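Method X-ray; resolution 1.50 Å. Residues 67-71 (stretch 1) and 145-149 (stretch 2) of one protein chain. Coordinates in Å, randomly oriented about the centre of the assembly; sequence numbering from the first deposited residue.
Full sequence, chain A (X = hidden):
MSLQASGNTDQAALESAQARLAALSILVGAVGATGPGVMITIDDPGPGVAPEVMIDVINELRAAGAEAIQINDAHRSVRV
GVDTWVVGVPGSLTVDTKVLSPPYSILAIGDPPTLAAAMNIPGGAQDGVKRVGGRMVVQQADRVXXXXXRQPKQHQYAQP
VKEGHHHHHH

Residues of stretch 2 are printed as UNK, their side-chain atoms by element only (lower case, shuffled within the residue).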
ATOM      1  N   GLU A  67       7.683   2.287  11.732  1.00 13.11           N
ATOM      2  CA  GLU A  67       8.223   1.097  11.063  1.00 12.76           C
ATOM      3  C   GLU A  67       7.415  -0.179  11.293  1.00 13.11           C
ATOM      4  O   GLU A  67       7.633  -1.202  10.630  1.00 14.61           O
ATOM      5  CB  GLU A  67       9.691   0.901  11.480  1.00 13.49           C
ATOM      6  CG  GLU A  67      10.530   2.108  11.064  1.00 14.33           C
ATOM      7  CD  GLU A  67      11.986   2.034  11.475  1.00 15.72           C
ATOM      8  OE1 GLU A  67      12.332   1.149  12.276  1.00 15.99           O
ATOM      9  OE2 GLU A  67      12.793   2.858  10.957  1.00 17.24           O
ATOM     10  N   ALA A  68       6.491  -0.140  12.264  1.00 12.20           N
ATOM     11  CA  ALA A  68       5.570  -1.216  12.512  1.00 12.06           C
ATOM     12  C   ALA A  68       4.398  -0.590  13.232  1.00 11.49           C
ATOM     13  O   ALA A  68       4.581   0.305  14.053  1.00 11.71           O
ATOM     14  CB  ALA A  68       6.217  -2.327  13.368  1.00 12.87           C
ATOM     15  N   ILE A  69       3.185  -1.038  12.897  1.00 10.99           N
ATOM     16  CA  ILE A  69       1.954  -0.533  13.504  1.00 10.86           C
ATOM     17  C   ILE A  69       1.020  -1.700  13.761  1.00 11.06           C
ATOM     18  O   ILE A  69       0.856  -2.579  12.906  1.00 11.07           O
ATOM     19  CB  ILE A  69       1.239   0.520  12.609  1.00 11.18           C
ATOM     20  CG1 ILE A  69       2.172   1.697  12.311  1.00 11.74           C
ATOM     21  CG2 ILE A  69      -0.048   1.059  13.274  1.00 12.64           C
ATOM     22  CD1 ILE A  69       1.586   2.680  11.278  1.00 14.05           C
ATOM     23  N   GLN A  70       0.409  -1.706  14.945  1.00 11.08           N
ATOM     24  CA  GLN A  70      -0.598  -2.695  15.305  1.00 11.40           C
ATOM     25  C   GLN A  70      -1.805  -1.979  15.874  1.00 11.59           C
ATOM     26  O   GLN A  70      -1.672  -1.065  16.668  1.00 10.99           O
ATOM     27  CB  GLN A  70      -0.013  -3.632  16.355  1.00 11.98           C
ATOM     28  CG  GLN A  70      -0.919  -4.742  16.822  1.00 13.33           C
ATOM     29  CD  GLN A  70      -0.186  -5.741  17.675  1.00 13.76           C
ATOM     30  OE1 GLN A  70       0.918  -6.198  17.343  1.00 13.49           O
ATOM     31  NE2 GLN A  70      -0.817  -6.134  18.769  1.00 17.40           N
ATOM     32  N   ILE A  71      -3.004  -2.395  15.465  1.00 11.40           N
ATOM     33  CA  ILE A  71      -4.248  -1.835  16.012  1.00 11.91           C
ATOM     34  C   ILE A  71      -4.930  -2.908  16.850  1.00 12.67           C
ATOM     35  O   ILE A  71      -5.174  -3.994  16.348  1.00 12.16           O
ATOM     36  CB  ILE A  71      -5.179  -1.363  14.893  1.00 12.55           C
ATOM     37  CG1 ILE A  71      -4.476  -0.287  14.061  1.00 15.19           C
ATOM     38  CG2 ILE A  71      -6.491  -0.817  15.473  1.00 13.02           C
ATOM     39  CD1 ILE A  71      -5.209   0.104  12.801  1.00 17.58           C
ATOM     40  N   UNK A 145       6.077  -3.387  21.799  1.00 11.95           N
ATOM     41  CA  UNK A 145       6.123  -4.662  21.084  1.00 12.71           C
ATOM     42  C   UNK A 145       4.950  -4.807  20.124  1.00 12.54           C
ATOM     43  O   UNK A 145       3.803  -4.651  20.522  1.00 13.50           O
ATOM     44  c   UNK A 145       7.368  -5.979  22.907  1.00 16.39           C
ATOM     45  o   UNK A 145       8.322  -5.193  22.770  1.00 15.46           O
ATOM     46  o   UNK A 145       7.373  -6.897  23.755  1.00 20.81           O
ATOM     47  c   UNK A 145       6.099  -5.856  22.047  1.00 13.19           C
ATOM     48  N   UNK A 146       5.258  -5.077  18.859  1.00 12.28           N
ATOM     49  CA  UNK A 146       4.272  -5.319  17.822  1.00 13.13           C
ATOM     50  C   UNK A 146       4.374  -6.787  17.473  1.00 13.97           C
ATOM     51  O   UNK A 146       5.308  -7.203  16.782  1.00 14.79           O
ATOM     52  c   UNK A 146       3.658  -4.888  15.396  1.00 12.99           C
ATOM     53  c   UNK A 146       4.516  -4.420  16.584  1.00 12.13           C
ATOM     54  c   UNK A 146       4.219  -2.963  16.944  1.00 13.12           C
ATOM     55  N   UNK A 147       3.441  -7.587  17.961  1.00 14.76           N
ATOM     56  CA  UNK A 147       3.559  -9.034  17.839  1.00 16.18           C
ATOM     57  C   UNK A 147       2.551  -9.653  16.878  1.00 15.85           C
ATOM     58  O   UNK A 147       2.709 -10.820  16.496  1.00 17.69           O
ATOM     59  c   UNK A 147       3.420  -9.723  19.231  1.00 16.96           C
ATOM     60  o   UNK A 147       2.133  -9.436  19.773  1.00 19.47           O
ATOM     61  c   UNK A 147       4.493  -9.239  20.184  1.00 17.55           C
ATOM     62  N   UNK A 148       1.513  -8.905  16.496  1.00 15.09           N
ATOM     63  CA  UNK A 148       0.558  -9.392  15.522  1.00 15.22           C
ATOM     64  C   UNK A 148       1.254  -9.574  14.181  1.00 15.90           C
ATOM     65  O   UNK A 148       2.127  -8.801  13.842  1.00 14.46           O
ATOM     66  c   UNK A 148      -0.621  -8.404  15.387  1.00 15.30           C
ATOM     67  N   UNK A 149       0.822 -10.577  13.416  1.00 17.31           N
ATOM     68  CA  UNK A 149       1.394 -10.888  12.118  1.00 18.24           C
ATOM     69  C   UNK A 149       0.365 -10.718  11.012  1.00 19.30           C
ATOM     70  O   UNK A 149      -0.835 -10.892  11.225  1.00 19.51           O
ATOM     71  c   UNK A 149       4.091 -11.808  13.314  1.00 19.60           C
ATOM     72  c   UNK A 149       1.918 -12.330  12.099  1.00 18.96           C
ATOM     73  c   UNK A 149       2.866 -12.721  13.232  1.00 19.31           C
ATOM     74  c   UNK A 149       3.280 -14.188  13.064  1.00 21.52           C
TER
HETATM   75  O   HOH W   1       1.863  -6.644  20.611  1.00 18.38           O

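Position 145 carries four side-chain atoms, two carbons and two oxygens, with both oxygens on the second carbon, and none of them touches stretch 1. A single methylene thus separates the backbone from a planar, two-oxygen terminus, which identifies Asp 145. Its CA-to-CB bond points away from stretch 1, and the nearest approach, CB of Asp 145 to OE1 of Gln 70, is 7.0 Å; both carboxylate oxygens are hydrogen-bonded to residues flanking the stretches. What this residue offers to the contact is its backbone: the carbonyl O of Asp 145 accepts a hydrogen bond of 2.8 Å from the O of water 1.

At position 146 the side chain consists of three carbons, one bonded to CA and carrying the other two, which lie beside Ala 68 and Gln 70. Branching at CB without any heteroatom leaves only Val 146. The CA-to-CB bond points toward stretch 1, and chi1 lies in the t well. Both methyls lie at nearly equal distance from CB of Ala 68, CG2 of Val 146 at 4.1 Å, an apolar contact between two buried residues. CG1 of Val 146 also lies 3.6 Å from OE1 of Gln 70. The CA atoms of Val 146 and Gln 70 are 6.1 Å apart and set the register between the two segments.

Position 147 again branches at CB, but here one of the two substituents is oxygen, 4.2 Å from OE1 of Gln 70: two carbons and one oxygen in all, hence Thr 147. With the strand left behind at the preceding residue, its CA-to-CB bond points away from stretch 1, and the side chain is exposed, in the p rotamer. OG1 hydrogen-bonds to the O of water 1 at 2.9 Å, while the backbone N donates a weak hydrogen bond to OE1 of Gln 70; the distance is 2.9 Å, but the N-H...O angle is only 124°.

Position 148 has a single side-chain carbon, CB, 3.3 Å from OE1 of Gln 70; it is Ala 148. Its CA-to-CB bond points toward stretch 1. The stronger interaction comes from its backbone N, which donates to the same OE1 at 2.9 Å with a nearly linear angle of 168°.

Position 149 holds four carbons, forked at the second and touching nothing on stretch 1, as expected for Leu 149. The chain is extended here, with chi1 m and chi2 t. The CA-to-CB bond of Leu 149 points away from stretch 1, and its nearest side-chain atom, CD2, stays 7.6 Å from OE1 of Gln 70; the residue is exposed and takes no part in the contact.

The contact is small, burying 230 Å² over both sides, and centres on one side chain. Gln 70 extends through t rotamers at chi1 and chi2, bringing OE1 to two successive amide groups just beyond the strand, those of Thr 147 and Ala 148. One well-aligned and one weak bond thereby converge on a single acceptor. Water 1 adds a bridge, linking the carbonyl of Asp 145 and the hydroxyl of Thr 147 to the amide of Gln 70, whose NE2 donates weakly to its O at 3.3 Å. Beside this polar cluster, Ala 68 and Val 146 supply the apolar packing, while the CA-to-CB bond of Ile 69 points away from stretch 2.

Stretch 2 145-149: DVTAL
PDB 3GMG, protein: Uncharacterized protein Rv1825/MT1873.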